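Local coordinates for GDSL-like protein (PDB 6HFZ) that removes acetyl groups from acetylated mannans as a two-domain gut-bacterial esterase with a GDSL-like domain of the SGNH hydrolase clan, at residues L53-A56 with Y57-E61; G15-Y18 with R19-V23; V167-Q170 with S171-Y174. All blocks are in the same frame, centred on the assembly; numbering follows the deposited sequence.

Contact 1: L53-A56 with Y57-E61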
loop_
_atom_site.group_PDB
_atom_site.type_symbol
_atom_site.label_atom_id
_atom_site.label_comp_id
_atom_site.label_asym_id
_atom_site.label_seq_id
_atom_site.Cartn_x
_atom_site.Cartn_y
_atom_site.Cartn_z
ATOM N N LEU A 53 11.858 15.644 -5.116
ATOM C CA LEU A 53 10.918 16.147 -6.116
ATOM C C LEU A 53 9.696 15.210 -6.278
ATOM O O LEU A 53 8.919 15.388 -7.209
ATOM C CB LEU A 53 11.673 16.289 -7.441
ATOM C CG LEU A 53 12.750 17.379 -7.466
ATOM C CD1 LEU A 53 13.415 17.435 -8.829
ATOM C CD2 LEU A 53 12.153 18.734 -7.097
ATOM N N CYS A 54 9.524 14.206 -5.396
ATOM C CA CYS A 54 8.294 13.410 -5.445
ATOM C C CYS A 54 7.195 14.168 -4.694
ATOM O O CYS A 54 7.474 15.080 -3.923
ATOM C CB CYS A 54 8.485 12.006 -4.887
ATOM S SG CYS A 54 8.781 11.880 -3.109
ATOM N N TYR A 55 5.933 13.765 -4.907
ATOM C CA TYR A 55 4.790 14.514 -4.361
ATOM C C TYR A 55 4.902 14.512 -2.832
ATOM O O TYR A 55 4.575 15.487 -2.197
ATOM C CB TYR A 55 3.449 13.976 -4.889
ATOM C CG TYR A 55 2.839 12.880 -4.060
ATOM C CD1 TYR A 55 2.198 13.172 -2.880
ATOM C CD2 TYR A 55 2.876 11.556 -4.469
ATOM C CE1 TYR A 55 1.670 12.182 -2.075
ATOM C CE2 TYR A 55 2.333 10.551 -3.687
ATOM C CZ TYR A 55 1.765 10.861 -2.462
ATOM O OH TYR A 55 1.303 9.873 -1.626
ATOM N N ALA A 56 5.307 13.369 -2.235
ATOM C CA ALA A 56 5.345 13.206 -0.801
ATOM C C ALA A 56 6.288 14.238 -0.157
ATOM O O ALA A 56 5.928 14.894 0.794
ATOM C CB ALA A 56 5.704 11.780 -0.403
ATOM N N TYR A 57 7.453 14.428 -0.772
ATOM C CA TYR A 57 8.426 15.379 -0.210
ATOM C C TYR A 57 7.910 16.807 -0.425
ATOM O O TYR A 57 8.089 17.670 0.440
ATOM C CB TYR A 57 9.798 15.081 -0.785
ATOM C CG TYR A 57 10.903 15.624 0.085
ATOM C CD1 TYR A 57 11.400 14.918 1.164
ATOM C CD2 TYR A 57 11.383 16.899 -0.148
ATOM C CE1 TYR A 57 12.389 15.446 1.976
ATOM C CE2 TYR A 57 12.348 17.454 0.669
ATOM C CZ TYR A 57 12.856 16.725 1.721
ATOM O OH TYR A 57 13.861 17.286 2.465
ATOM N N HIS A 58 7.207 17.048 -1.541
ATOM C CA HIS A 58 6.597 18.359 -1.773
ATOM C C HIS A 58 5.567 18.681 -0.692
ATOM O O HIS A 58 5.485 19.815 -0.206
ATOM C CB HIS A 58 5.978 18.498 -3.169
ATOM C CG HIS A 58 6.920 18.676 -4.328
ATOM N ND1 HIS A 58 7.864 19.706 -4.419
ATOM C CD2 HIS A 58 6.992 18.023 -5.504
ATOM C CE1 HIS A 58 8.482 19.637 -5.594
ATOM N NE2 HIS A 58 7.950 18.638 -6.294
ATOM N N VAL A 59 4.761 17.690 -0.284
ATOM C CA VAL A 59 3.793 17.923 0.744
ATOM C C VAL A 59 4.529 18.163 2.068
ATOM O O VAL A 59 4.081 18.959 2.909
ATOM C CB VAL A 59 2.819 16.744 0.840
ATOM C CG1 VAL A 59 1.991 16.754 2.103
ATOM C CG2 VAL A 59 1.951 16.674 -0.393
ATOM N N TYR A 60 5.598 17.388 2.306
ATOM C CA TYR A 60 6.406 17.537 3.529
ATOM C C TYR A 60 6.949 18.978 3.574
ATOM O O TYR A 60 6.893 19.663 4.613
ATOM C CB TYR A 60 7.480 16.446 3.578
ATOM C CG TYR A 60 8.525 16.623 4.649
ATOM C CD1 TYR A 60 8.216 16.493 5.992
ATOM C CD2 TYR A 60 9.820 16.918 4.292
ATOM C CE1 TYR A 60 9.187 16.652 6.973
ATOM C CE2 TYR A 60 10.801 17.090 5.258
ATOM C CZ TYR A 60 10.480 16.951 6.589
ATOM O OH TYR A 60 11.481 17.121 7.507
ATOM N N GLU A 61 7.446 19.455 2.428
ATOM C CA GLU A 61 7.984 20.823 2.330
ATOM C C GLU A 61 6.868 21.842 2.600
ATOM O O GLU A 61 7.149 22.890 3.215
ATOM C CB GLU A 61 8.709 21.044 0.997
ATOM C CG GLU A 61 10.046 20.338 0.966
ATOM C CD GLU A 61 11.001 20.711 -0.144
ATOM O OE1 GLU A 61 10.547 20.839 -1.288
ATOM O OE2 GLU A 61 12.216 20.835 0.135
HETATM O O HOH W 1 8.613 17.493 -8.834
#

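Contact 2: G15-Y18 with R19-V23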
loop_
_atom_site.group_PDB
_atom_site.type_symbol
_atom_site.label_atom_id
_atom_site.label_comp_id
_atom_site.label_asym_id
_atom_site.label_seq_id
_atom_site.Cartn_x
_atom_site.Cartn_y
_atom_site.Cartn_z
ATOM N N GLY A 15 -14.915 15.844 4.024
ATOM C CA GLY A 15 -14.838 15.049 5.249
ATOM C C GLY A 15 -14.883 15.920 6.485
ATOM O O GLY A 15 -15.202 17.089 6.409
ATOM N N CYS A 16 -14.528 15.327 7.622
ATOM C CA CYS A 16 -14.461 16.053 8.889
ATOM C C CYS A 16 -13.017 16.500 9.084
ATOM O O CYS A 16 -12.086 15.659 8.999
ATOM C CB CYS A 16 -14.927 15.151 10.021
ATOM S SG CYS A 16 -14.555 15.808 11.670
ATOM N N LEU A 17 -12.801 17.814 9.267
ATOM C CA LEU A 17 -11.428 18.353 9.367
ATOM C C LEU A 17 -10.929 18.524 10.808
ATOM O O LEU A 17 -9.889 19.148 11.050
ATOM C CB LEU A 17 -11.406 19.699 8.628
ATOM C CG LEU A 17 -11.933 19.626 7.197
ATOM C CD1 LEU A 17 -12.081 21.028 6.638
ATOM C CD2 LEU A 17 -11.014 18.763 6.334
ATOM N N TYR A 18 -11.662 17.991 11.778
ATOM C CA TYR A 18 -11.270 18.091 13.180
ATOM C C TYR A 18 -9.797 17.721 13.396
ATOM O O TYR A 18 -9.026 18.502 13.978
ATOM C CB TYR A 18 -12.215 17.235 14.021
ATOM C CG TYR A 18 -11.873 17.214 15.489
ATOM C CD1 TYR A 18 -12.028 18.343 16.276
ATOM C CD2 TYR A 18 -11.375 16.068 16.081
ATOM C CE1 TYR A 18 -11.725 18.320 17.628
ATOM C CE2 TYR A 18 -11.051 16.029 17.424
ATOM C CZ TYR A 18 -11.234 17.157 18.198
ATOM O OH TYR A 18 -10.931 17.106 19.517
ATOM N N ARG A 19 -9.391 16.496 13.030
ATOM C CA ARG A 19 -8.037 16.041 13.344
ATOM C C ARG A 19 -6.993 16.858 12.585
ATOM O O ARG A 19 -5.950 17.249 13.106
ATOM C CB ARG A 19 -7.870 14.562 12.969
ATOM C CG ARG A 19 -8.562 13.601 13.917
ATOM C CD ARG A 19 -8.171 12.168 13.606
ATOM N NE ARG A 19 -8.941 11.223 14.400
ATOM C CZ ARG A 19 -8.653 9.931 14.503
ATOM N NH1 ARG A 19 -7.598 9.443 13.867
ATOM N NH2 ARG A 19 -9.433 9.144 15.229
ATOM N N LEU A 20 -7.277 17.105 11.300
ATOM C CA LEU A 20 -6.321 17.822 10.482
ATOM C C LEU A 20 -6.118 19.251 11.030
ATOM O O LEU A 20 -4.992 19.756 11.104
ATOM C CB LEU A 20 -6.868 17.800 9.052
ATOM C CG LEU A 20 -6.021 18.491 8.007
ATOM C CD1 LEU A 20 -4.535 18.132 8.150
ATOM C CD2 LEU A 20 -6.535 18.103 6.623
ATOM N N LYS A 21 -7.203 19.865 11.515
ATOM C CA LYS A 21 -7.095 21.220 12.020
ATOM C C LYS A 21 -6.371 21.183 13.375
ATOM O O LYS A 21 -5.615 22.093 13.670
ATOM C CB LYS A 21 -8.465 21.887 12.103
ATOM C CG LYS A 21 -8.952 22.493 10.789
ATOM C CD LYS A 21 -10.419 22.843 10.822
ATOM C CE LYS A 21 -10.858 23.738 9.686
ATOM N NZ LYS A 21 -12.287 24.130 9.837
ATOM N N LYS A 22 -6.575 20.122 14.166
ATOM C CA LYS A 22 -5.832 19.978 15.426
ATOM C C LYS A 22 -4.331 19.870 15.145
ATOM O O LYS A 22 -3.512 20.450 15.840
ATOM C CB LYS A 22 -6.325 18.770 16.216
ATOM C CG LYS A 22 -7.507 19.029 17.139
ATOM C CD LYS A 22 -7.751 17.913 18.179
ATOM C CE LYS A 22 -6.488 17.257 18.720
ATOM N NZ LYS A 22 -6.755 16.341 19.858
ATOM N N VAL A 23 -3.935 19.167 14.076
ATOM C CA VAL A 23 -2.526 19.052 13.746
ATOM C C VAL A 23 -1.946 20.419 13.372
ATOM O O VAL A 23 -0.843 20.777 13.811
ATOM C CB VAL A 23 -2.280 18.021 12.624
ATOM C CG1 VAL A 23 -0.826 18.033 12.184
ATOM C CG2 VAL A 23 -2.716 16.636 13.084
HETATM O O HOH W 2 -9.232 15.646 9.673
HETATM O O HOH W 3 -11.467 14.452 12.206
#

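Contact 3: V167-Q170 with S171-Y174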
loop_
_atom_site.group_PDB
_atom_site.type_symbol
_atom_site.label_atom_id
_atom_site.label_comp_id
_atom_site.label_asym_id
_atom_site.label_seq_id
_atom_site.Cartn_x
_atom_site.Cartn_y
_atom_site.Cartn_z
ATOM N N VAL A 167 -8.591 13.740 -1.830
ATOM C CA VAL A 167 -8.338 14.499 -3.021
ATOM C C VAL A 167 -8.027 13.557 -4.190
ATOM O O VAL A 167 -7.444 12.454 -3.982
ATOM C CB VAL A 167 -7.237 15.554 -2.815
ATOM C CG1 VAL A 167 -7.672 16.611 -1.807
ATOM C CG2 VAL A 167 -5.904 14.953 -2.420
ATOM N N SER A 168 -8.309 14.036 -5.410
ATOM C CA SER A 168 -8.267 13.191 -6.612
ATOM C C SER A 168 -7.573 13.862 -7.785
ATOM O O SER A 168 -7.864 15.010 -8.096
ATOM C CB SER A 168 -9.656 12.766 -7.001
ATOM O OG SER A 168 -9.650 12.048 -8.222
HETATM N N MSE A 169 -6.741 13.081 -8.504
HETATM C CA MSE A 169 -6.162 13.479 -9.787
HETATM C C MSE A 169 -7.075 13.130 -10.962
HETATM O O MSE A 169 -6.920 13.661 -12.066
HETATM C CB MSE A 169 -4.781 12.844 -9.993
HETATM C CG MSE A 169 -3.912 12.920 -8.725
HETATM SE SE MSE A 169 -3.733 14.783 -8.090
HETATM C CE MSE A 169 -4.063 14.394 -6.212
ATOM N N GLN A 170 -8.049 12.246 -10.721
ATOM C CA GLN A 170 -8.959 11.800 -11.777
ATOM C C GLN A 170 -9.851 12.954 -12.255
ATOM O O GLN A 170 -10.263 12.964 -13.423
ATOM C CB GLN A 170 -9.790 10.624 -11.265
ATOM C CG GLN A 170 -10.658 9.887 -12.273
ATOM C CD GLN A 170 -11.368 8.671 -11.719
ATOM O OE1 GLN A 170 -12.145 8.788 -10.775
ATOM N NE2 GLN A 170 -11.195 7.501 -12.342
ATOM N N SER A 171 -10.189 13.849 -11.340
ATOM C CA SER A 171 -11.068 15.023 -11.570
ATOM C C SER A 171 -10.310 16.353 -11.693
ATOM O O SER A 171 -10.971 17.435 -11.768
ATOM C CB SER A 171 -12.095 15.071 -10.480
ATOM O OG SER A 171 -11.470 15.028 -9.218
ATOM N N THR A 172 -8.962 16.323 -11.764
ATOM C CA THR A 172 -8.161 17.538 -11.891
ATOM C C THR A 172 -7.130 17.446 -13.031
ATOM O O THR A 172 -7.220 18.238 -13.981
ATOM C CB THR A 172 -7.425 17.850 -10.598
ATOM O OG1 THR A 172 -6.771 16.646 -10.171
ATOM C CG2 THR A 172 -8.345 18.388 -9.535
ATOM N N ILE A 173 -6.166 16.523 -12.947
ATOM C CA ILE A 173 -5.116 16.384 -13.965
ATOM C C ILE A 173 -5.641 15.671 -15.226
ATOM O O ILE A 173 -5.404 16.095 -16.351
ATOM C CB ILE A 173 -3.891 15.659 -13.385
ATOM C CG1 ILE A 173 -3.374 16.370 -12.126
ATOM C CG2 ILE A 173 -2.812 15.540 -14.435
ATOM C CD1 ILE A 173 -2.112 15.731 -11.566
ATOM N N TYR A 174 -6.278 14.521 -15.035
ATOM C CA TYR A 174 -6.765 13.702 -16.175
ATOM C C TYR A 174 -7.657 14.534 -17.087
ATOM O O TYR A 174 -7.486 14.438 -18.301
ATOM C CB TYR A 174 -7.427 12.396 -15.728
ATOM C CG TYR A 174 -8.052 11.631 -16.863
ATOM C CD1 TYR A 174 -7.312 10.934 -17.817
ATOM C CD2 TYR A 174 -9.424 11.694 -17.027
ATOM C CE1 TYR A 174 -7.941 10.323 -18.904
ATOM C CE2 TYR A 174 -10.065 11.051 -18.065
ATOM C CZ TYR A 174 -9.329 10.343 -19.006
ATOM O OH TYR A 174 -10.006 9.721 -20.045
#

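Contact 1: L53-A56 with Y57-E61
The ring of His-58 turns back toward Leu-53, ahead of helix 55-66, while Tyr-57 touches the preceding residues through its backbone N and CB; Cys-54 is at the N-cap position. The imidazole of His-58 has CG beside the backbone N and anti to the carbonyl carbon (chi1 -75°), which directs it back along the chain. There CE1 lies 4.1 Å from Leu-53 CD2, and a water in the ring plane bridges its NE2, at 2.9 Å, to Leu-53 O, to which the water donates. Cys-54 O takes a nearly straight bond from His-58 N (3.1 Å, N-H...O 160°) in the carbonyl plane, and a weak one from Tyr-57 N. Cys-54 SG rests 4.1 Å from Tyr-57 CB. Beyond that carbon the phenol swings away, so that Tyr-60 CD2 lies over one face of its ring, offset toward the rim; Tyr-74 of strand 71-78 meets the same tyrosine edge-to-face. Ala-56 takes part mainly through its backbone: Ala-56 O accepts from Tyr-60 N at 2.9 Å. Its small CB fits against Phe-37, Tyr-74 and Asn-76 of the sheet. One residue earlier Tyr-55 O accepts from Val-59 N (2.9 Å), while Val-59 CG2 lies at the edge of the Tyr-55 ring, 4.3 Å from CD1. The hydroxyl of Tyr-55 is held by Thr-43 OG1, and that of Tyr-60 by Phe-72 O. The arrangement is that of the first turn of a helix in a beta-alpha-beta crossover, here joining parallel strands 32-39 and 71-78 of the SGNH-hydrolase sheet.

Contact 2: G15-Y18 with R19-V23
Leu-17 and Tyr-18 meet Lys-21 and Lys-22 in a local contact at the start of helix 18-28, just after edge strand 11-13. Leu-17, the N-cap residue, receives Lys-21 N on its carbonyl O at 2.8 Å, with a C=O...N angle of 164°. The methylenes of Lys-21 run back beside the same residue, CD reaching Leu-17 CB at 4.0 Å. On the next position Tyr-18 O accepts from Lys-22 N (2.9 Å), the donor tilted from the carbonyl plane. Tyr-18 and Lys-22 then lie side by side and point the same way: the phenol ring, with CG anti to the backbone N (chi1 178°), has Lys-22 CG over one face, offset toward the rim. Lys-22 CD lies 3.5 Å from Tyr-18 OH; the bend at chi3 (36°) comes after it and turns CE and NZ. Two other N-H groups of the first turn are served by water. One molecule accepts from Leu-20 N and donates to Cys-16 O, both at 2.9 Å; another accepts from Arg-19 N at 3.0 Å. Cys-16 SG adds a weak bond from Tyr-18 N. Arg-19 stretches away from this turn to a salt bridge with Glu-223, carbonyl bonds to Pro-135 and Tyr-129, and a cation-pi contact with the Tyr-129 ring. Leu-17 and Leu-20 face Val-213 of helix 196-215, so one flank is buried while Lys-22 stays exposed. This is the N-terminal turn of an amphipathic helix, with water accepting from two of its first N-H groups, that leads the chain from edge strand 11-13 toward strand 32-39.

Contact 3: V167-Q170 with S171-Y174
Ser-168 opens an ST turn where strand 166-168 gives way to helix 173-178, and Thr-172, just beyond the turn, bonds back to Ser-168 O. Ser-168 OG accepts from Gln-170 N at 3.0 Å and is also bonded to Gln-152. Thr-172 OG1, placed between its backbone N and carbonyl carbon (chi1 49°), donates to Ser-168 O at 2.9 Å, in the carbonyl plane and on a lone pair. A valine in its place would probably leave Ser-168 O without this donor and free the turn to shift against the strand end. Met-169 O accepts one straight bond from Tyr-174 N, nearly in line with the carbonyl at 3.2 Å, and two weak ones from Ile-173 N and Thr-172 N. The bent chain of Met-169, a selenomethionine, lies beside Ile-173, its SE 4.0 Å from Ile-173 CD1, and both side chains pack against helix 196-215. Ser-171 OG is bonded to Asn-9 O, near edge strand 11-13. Gln-170 O sits at the edge of the Tyr-174 ring, near its plane, 3.9 Å from Tyr-174 CD2.

How the contacts relate
All three contacts lie where a helix begins beside the mixed sheet of the SGNH-type domain, yet none touches another: centres are 18 to 22 Å apart. Contact 1 is the most buried and the most aromatic. Contact 2, at the opening of helix 18-28, is nearer the surface: its one tyrosine lies beside a lysine chain and water takes two helix-start N-H groups, while contact 1 packs its tyrosines against the sheet. Contact 3 is partly buried and combines serine and threonine hydroxyls with a shared backbone acceptor where strand gives way to helix. Helix 196-215 is touched by side chains of all three contacts, among them Tyr-55, Leu-17 and Met-169.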